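Local coordinates for protein epoxyqueuosine reductase (Streptococcus thermophilus, PDB 5D6S) that belongs to the QueG family of iron-sulfur proteins and binds cobalamin together with two iron/sulfur clusters, at residues Lys245-Met250 and Thr354-Trp359; Leu379-Lys382 and Ser386-Glu389. All blocks are in the same frame, centred on the assembly; numbering follows the deposited sequence.

Interaction 1 of 2, residues Lys245-Met250 and Thr354-Trp359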
ATOM      1  N   LYS A 245      -6.154  -4.594  10.865  1.00 45.07           N
ATOM      2  CA  LYS A 245      -5.887  -4.949  12.249  1.00 49.76           C
ATOM      3  C   LYS A 245      -6.551  -6.258  12.589  1.00 46.84           C
ATOM      4  O   LYS A 245      -7.301  -6.789  11.817  1.00 50.96           O
ATOM      5  CB  LYS A 245      -6.361  -3.863  13.187  1.00 51.30           C
ATOM      6  CG  LYS A 245      -5.493  -2.635  13.096  1.00 54.21           C
ATOM      7  CD  LYS A 245      -5.922  -1.648  14.140  1.00 63.03           C
ATOM      8  CE  LYS A 245      -4.918  -0.532  14.271  1.00 71.58           C
ATOM      9  NZ  LYS A 245      -5.580   0.549  15.045  1.00 86.61           N
ATOM     10  N   GLY A 246      -6.212  -6.798  13.738  1.00 48.15           N
ATOM     11  CA  GLY A 246      -6.732  -8.077  14.148  1.00 46.41           C
ATOM     12  C   GLY A 246      -5.923  -9.260  13.650  1.00 46.11           C
ATOM     13  O   GLY A 246      -4.716  -9.193  13.393  1.00 51.42           O
ATOM     14  N   MET A 247      -6.641 -10.345  13.468  1.00 48.66           N
ATOM     15  CA  MET A 247      -6.092 -11.610  13.155  1.00 40.71           C
ATOM     16  C   MET A 247      -6.314 -11.840  11.665  1.00 40.53           C
ATOM     17  O   MET A 247      -7.452 -11.903  11.217  1.00 44.31           O
ATOM     18  CB  MET A 247      -6.838 -12.599  14.031  1.00 39.84           C
ATOM     19  CG  MET A 247      -6.117 -13.867  14.290  1.00 50.97           C
ATOM     20  SD  MET A 247      -4.736 -13.741  15.437  1.00 52.80           S
ATOM     21  CE  MET A 247      -3.986 -15.285  14.921  1.00 50.32           C
ATOM     22  N   MET A 248      -5.235 -11.969  10.889  1.00 42.59           N
ATOM     23  CA  MET A 248      -5.318 -12.308   9.453  1.00 40.88           C
ATOM     24  C   MET A 248      -5.922 -13.680   9.232  1.00 45.26           C
ATOM     25  O   MET A 248      -5.385 -14.656   9.735  1.00 52.45           O
ATOM     26  CB  MET A 248      -3.922 -12.303   8.802  1.00 47.44           C
ATOM     27  CG  MET A 248      -3.895 -12.491   7.276  1.00 49.36           C
ATOM     28  SD  MET A 248      -2.292 -12.330   6.461  1.00 51.94           S
ATOM     29  CE  MET A 248      -1.741 -10.695   6.942  1.00 52.47           C
ATOM     30  N   ASP A 249      -6.987 -13.777   8.432  1.00 45.95           N
ATOM     31  CA  ASP A 249      -7.609 -15.082   8.144  1.00 49.49           C
ATOM     32  C   ASP A 249      -6.595 -16.055   7.559  1.00 51.45           C
ATOM     33  O   ASP A 249      -5.681 -15.643   6.829  1.00 54.16           O
ATOM     34  CB  ASP A 249      -8.780 -14.948   7.165  1.00 50.07           C
ATOM     35  CG  ASP A 249      -9.465 -16.286   6.880  1.00 56.47           C
ATOM     36  OD1 ASP A 249     -10.267 -16.720   7.730  1.00 61.95           O
ATOM     37  OD2 ASP A 249      -9.200 -16.909   5.807  1.00 56.63           O
ATOM     38  N   MET A 250      -6.798 -17.334   7.858  1.00 48.00           N
ATOM     39  CA  MET A 250      -5.934 -18.421   7.399  1.00 50.58           C
ATOM     40  C   MET A 250      -5.564 -18.362   5.930  1.00 53.70           C
ATOM     41  O   MET A 250      -4.429 -18.659   5.551  1.00 58.99           O
ATOM     42  CB  MET A 250      -6.611 -19.774   7.676  1.00 50.10           C
ATOM     43  CG  MET A 250      -5.648 -20.957   7.631  1.00 51.02           C
ATOM     44  SD  MET A 250      -4.443 -20.914   8.963  1.00 52.86           S
ATOM     45  CE  MET A 250      -5.414 -21.209  10.424  1.00 44.69           C
ATOM     46  N   THR A 354       0.683 -13.577  19.902  1.00 38.21           N
ATOM     47  CA  THR A 354       0.661 -14.889  20.509  1.00 37.42           C
ATOM     48  C   THR A 354      -0.062 -15.891  19.629  1.00 39.50           C
ATOM     49  O   THR A 354       0.439 -16.979  19.329  1.00 39.61           O
ATOM     50  CB  THR A 354      -0.017 -14.838  21.885  1.00 38.54           C
ATOM     51  OG1 THR A 354       0.739 -14.008  22.774  1.00 36.78           O
ATOM     52  CG2 THR A 354      -0.134 -16.250  22.500  1.00 41.82           C
ATOM     53  N   ALA A 355      -1.282 -15.549  19.247  1.00 46.17           N
ATOM     54  CA  ALA A 355      -2.110 -16.476  18.460  1.00 43.22           C
ATOM     55  C   ALA A 355      -1.459 -16.755  17.112  1.00 40.82           C
ATOM     56  O   ALA A 355      -1.493 -17.856  16.590  1.00 43.11           O
ATOM     57  CB  ALA A 355      -3.483 -15.902  18.267  1.00 40.58           C
ATOM     58  N   THR A 356      -0.846 -15.741  16.554  1.00 44.65           N
ATOM     59  CA  THR A 356      -0.194 -15.908  15.247  1.00 45.32           C
ATOM     60  C   THR A 356       1.021 -16.825  15.428  1.00 47.76           C
ATOM     61  O   THR A 356       1.203 -17.768  14.671  1.00 52.73           O
ATOM     62  CB  THR A 356       0.190 -14.563  14.660  1.00 40.75           C
ATOM     63  OG1 THR A 356      -0.981 -13.730  14.622  1.00 36.57           O
ATOM     64  CG2 THR A 356       0.752 -14.739  13.298  1.00 47.05           C
ATOM     65  N   ALA A 357       1.776 -16.599  16.499  1.00 44.21           N
ATOM     66  CA  ALA A 357       2.937 -17.427  16.816  1.00 40.85           C
ATOM     67  C   ALA A 357       2.566 -18.904  17.056  1.00 42.36           C
ATOM     68  O   ALA A 357       3.270 -19.792  16.591  1.00 44.36           O
ATOM     69  CB  ALA A 357       3.678 -16.871  18.017  1.00 37.06           C
ATOM     70  N   ILE A 358       1.470 -19.162  17.768  1.00 39.14           N
ATOM     71  CA  ILE A 358       1.020 -20.531  17.982  1.00 39.18           C
ATOM     72  C   ILE A 358       0.787 -21.242  16.656  1.00 44.92           C
ATOM     73  O   ILE A 358       1.312 -22.326  16.427  1.00 46.73           O
ATOM     74  CB  ILE A 358      -0.271 -20.553  18.812  1.00 42.78           C
ATOM     75  CG1 ILE A 358       0.074 -20.255  20.272  1.00 41.57           C
ATOM     76  CG2 ILE A 358      -0.954 -21.904  18.700  1.00 42.85           C
ATOM     77  CD1 ILE A 358      -1.139 -20.005  21.101  1.00 45.70           C
ATOM     78  N   TRP A 359       0.072 -20.574  15.746  1.00 45.48           N
ATOM     79  CA  TRP A 359      -0.070 -21.061  14.396  1.00 42.28           C
ATOM     80  C   TRP A 359       1.291 -21.310  13.762  1.00 36.85           C
ATOM     81  O   TRP A 359       1.513 -22.337  13.130  1.00 42.19           O
ATOM     82  CB  TRP A 359      -0.859 -20.052  13.536  1.00 45.29           C
ATOM     83  CG  TRP A 359      -0.900 -20.393  12.061  1.00 44.05           C
ATOM     84  CD1 TRP A 359      -1.644 -21.369  11.470  1.00 44.25           C
ATOM     85  CD2 TRP A 359      -0.156 -19.777  11.017  1.00 44.12           C
ATOM     86  NE1 TRP A 359      -1.420 -21.388  10.109  1.00 44.51           N
ATOM     87  CE2 TRP A 359      -0.518 -20.413   9.805  1.00 44.88           C
ATOM     88  CE3 TRP A 359       0.763 -18.740  10.975  1.00 46.79           C
ATOM     89  CZ2 TRP A 359       0.029 -20.055   8.578  1.00 45.19           C
ATOM     90  CZ3 TRP A 359       1.317 -18.371   9.730  1.00 47.80           C
ATOM     91  CH2 TRP A 359       0.947 -19.030   8.560  1.00 43.64           C
TER
HETATM   92  O   HOH W   1      -2.775 -13.647  12.156  1.00 44.60           O
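Two methionines of the loop 245-250 reach across to helix 351-364, and they carry all the direct contact. M247 ends against the helix, where its CE lies 3.4 Å from A355 CB. The same methyl, M247 CE, is also 3.4 Å from T356 OG1. The bend at chi2 (74°) lets the thioether come in to the helix although CB does not aim at it, and the M247 and T356 side chains run alongside one another in antiparallel sense. M250 makes a Met-aromatic contact with W359. Its SD is 4.0 Å from the centroid of the five-membered ring of W359, 48° off the ring normal, so the sulfur sits obliquely to the ring. The pyrrole side is the part touched: M250 SD is 3.3 Å from W359 NE1, and M250 CE is 3.9 Å from W359 CD1.

No direct hydrogen bond spans the two segments, but one water does. It donates to T356 OG1 (3.1 Å) and weakly accepts from M248 N (3.2 Å). T356 OG1 is further held by the carbonyl O of I352, one turn earlier in the helix, which fixes the hydroxyl that faces the water.

In the next shell, D249 is the N-cap of helix 250-255, its OD2 taking the N-H of E251, and from that helix R253 binds M248 O and makes a cation-pi contact with W359, thereby tying both segments together. The contact thus joins a loop in the sequence region of the 4Fe-4S double cluster binding domain to the C-terminal helices: T356 and W359 also pack on helix 318-331, and A355 and W359 on helix 384-396.

Interaction 2 of 2, residues Leu379-Lys382 and Ser386-Glu389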
ATOM      1  N   LEU A 379       0.098 -25.474  26.845  1.00 68.80           N
ATOM      2  CA  LEU A 379      -0.405 -24.106  26.794  1.00 65.88           C
ATOM      3  C   LEU A 379      -1.868 -24.184  27.121  1.00 73.61           C
ATOM      4  O   LEU A 379      -2.523 -25.171  26.783  1.00 97.40           O
ATOM      5  CB  LEU A 379      -0.286 -23.520  25.387  1.00 65.92           C
ATOM      6  CG  LEU A 379       1.074 -23.505  24.696  1.00 63.98           C
ATOM      7  CD1 LEU A 379       0.942 -23.036  23.256  1.00 62.54           C
ATOM      8  CD2 LEU A 379       2.046 -22.625  25.443  1.00 61.15           C
ATOM      9  N   SER A 380      -2.404 -23.156  27.760  1.00 84.96           N
ATOM     10  CA  SER A 380      -3.871 -23.004  27.841  1.00 94.52           C
ATOM     11  C   SER A 380      -4.139 -21.554  27.518  1.00 88.17           C
ATOM     12  O   SER A 380      -3.968 -20.692  28.362  1.00 78.99           O
ATOM     13  CB  SER A 380      -4.453 -23.419  29.200  1.00 96.89           C
ATOM     14  OG  SER A 380      -4.087 -22.525  30.222  1.00 93.53           O
ATOM     15  N   PRO A 381      -4.464 -21.279  26.254  1.00 86.47           N
ATOM     16  CA  PRO A 381      -4.590 -19.923  25.783  1.00 78.91           C
ATOM     17  C   PRO A 381      -5.520 -19.091  26.633  1.00 76.84           C
ATOM     18  O   PRO A 381      -6.632 -19.499  26.921  1.00 62.70           O
ATOM     19  CB  PRO A 381      -5.145 -20.116  24.382  1.00 79.02           C
ATOM     20  CG  PRO A 381      -4.456 -21.342  23.920  1.00 80.79           C
ATOM     21  CD  PRO A 381      -4.440 -22.232  25.133  1.00 83.43           C
ATOM     22  N   LYS A 382      -5.038 -17.919  27.018  1.00 89.15           N
ATOM     23  CA  LYS A 382      -5.843 -16.886  27.676  1.00 95.16           C
ATOM     24  C   LYS A 382      -7.141 -16.559  26.894  1.00 83.81           C
ATOM     25  O   LYS A 382      -8.236 -16.815  27.374  1.00 83.98           O
ATOM     26  CB  LYS A 382      -4.965 -15.633  27.827  1.00115.97           C
ATOM     27  CG  LYS A 382      -5.675 -14.304  28.091  1.00134.32           C
ATOM     28  CD  LYS A 382      -5.751 -13.966  29.577  1.00138.63           C
ATOM     29  CE  LYS A 382      -5.960 -12.477  29.796  1.00133.97           C
ATOM     30  NZ  LYS A 382      -5.779 -12.101  31.223  1.00130.75           N
ATOM     31  N   SER A 386      -6.140 -16.999  20.307  1.00 42.95           N
ATOM     32  CA  SER A 386      -5.126 -17.976  20.672  1.00 43.34           C
ATOM     33  C   SER A 386      -5.697 -19.390  20.853  1.00 48.04           C
ATOM     34  O   SER A 386      -5.133 -20.364  20.339  1.00 43.80           O
ATOM     35  CB  SER A 386      -4.424 -17.549  21.933  1.00 48.23           C
ATOM     36  OG  SER A 386      -3.676 -16.362  21.699  1.00 58.08           O
ATOM     37  N   GLN A 387      -6.841 -19.487  21.540  1.00 47.96           N
ATOM     38  CA  GLN A 387      -7.547 -20.754  21.749  1.00 48.88           C
ATOM     39  C   GLN A 387      -7.865 -21.412  20.421  1.00 47.48           C
ATOM     40  O   GLN A 387      -7.530 -22.567  20.186  1.00 49.13           O
ATOM     41  CB  GLN A 387      -8.856 -20.520  22.503  1.00 54.08           C
ATOM     42  CG  GLN A 387      -9.618 -21.777  22.882  1.00 63.05           C
ATOM     43  CD  GLN A 387      -9.017 -22.476  24.087  1.00 78.50           C
ATOM     44  OE1 GLN A 387      -8.474 -21.830  24.997  1.00 98.83           O
ATOM     45  NE2 GLN A 387      -9.112 -23.802  24.111  1.00 83.45           N
ATOM     46  N   ALA A 388      -8.428 -20.630  19.513  1.00 45.71           N
ATOM     47  CA  ALA A 388      -8.772 -21.130  18.204  1.00 41.71           C
ATOM     48  C   ALA A 388      -7.568 -21.678  17.443  1.00 42.89           C
ATOM     49  O   ALA A 388      -7.630 -22.777  16.879  1.00 54.88           O
ATOM     50  CB  ALA A 388      -9.453 -20.040  17.408  1.00 40.22           C
ATOM     51  N   GLU A 389      -6.480 -20.922  17.414  1.00 43.25           N
ATOM     52  CA  GLU A 389      -5.273 -21.346  16.680  1.00 46.54           C
ATOM     53  C   GLU A 389      -4.664 -22.565  17.340  1.00 45.01           C
ATOM     54  O   GLU A 389      -4.180 -23.464  16.665  1.00 49.89           O
ATOM     55  CB  GLU A 389      -4.220 -20.212  16.606  1.00 45.31           C
ATOM     56  CG  GLU A 389      -4.656 -18.967  15.850  1.00 41.78           C
ATOM     57  CD  GLU A 389      -5.031 -19.236  14.400  1.00 46.64           C
ATOM     58  OE1 GLU A 389      -5.979 -18.590  13.898  1.00 49.84           O
ATOM     59  OE2 GLU A 389      -4.405 -20.110  13.748  1.00 45.59           O
TER
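P381, in the loop leading into helix 384-396, lays its ring against the first turn of that helix, where it meets S386 and Q387. Here the packing is close: the CA atoms of P381 and Q387 are 5.1 Å apart, and P381 alone contributes 77 of the 155 Å² buried between the segments. P381 CB is the main touching atom, 3.4 Å from Q387 N and 3.6 Å from S386 CB. Beside it, P381 CG lies 3.8 Å from S386 O and 3.8 Å from Q387 CA, which sets the pyrrolidine against the backbone between these two residues.

Q387 OE1 lies over one face of the pyrrolidine, whereas S386 CB meets the edge at P381 CB. In Q387, CG stands anti to the backbone N (chi1 -175°) and the chain then bends at chi2 (78°), which carries the amide back to the loop, with OE1 3.8 Å from P381 CB. The side chains of P381 and Q387 cross at about a right angle. Q387 OE1 also lies 3.5 Å from P381 O, but both are acceptors, and the segments share no hydrogen bond; the contact is van der Waals in kind.

The outer side is looser. Q387, at the rim, is partly exposed, and the exposed S380 and K382 send CB away from the helix. S386, by contrast, is buried, and its OG makes a weak hydrogen bond to D383 OD1.

In the fold, the loop between helices 370-377 and 384-396 folds back, through P381, onto the start of the second helix. L379 and P381 also touch W390, further along helix 384-396, and S386 and E389 pack on helix 351-364. E389 reaches beyond these helices to form a salt bridge with R253 of helix 250-255.

How the interactions relate
Along the chain the two contacts are in series, interaction 1 closing at W359 before interaction 2 opens at L379. Their centres are 11 Å apart, on the same side of the chain's centre, with interaction 2 the more peripheral (about 31 Å from that centre, against about 21 Å). They meet where helix 351-364 packs on helix 384-396: A355 CB lies 3.5 Å from S386 OG, and A355 O 3.4 Å from E389 CG. The E389 side chain also touches M247 and M250, and so bears on the loop of interaction 1. Together they link a loop in the sequence region of the 4Fe-4S double cluster binding domain, through helix 351-364, to helix 384-396, the last of the chain.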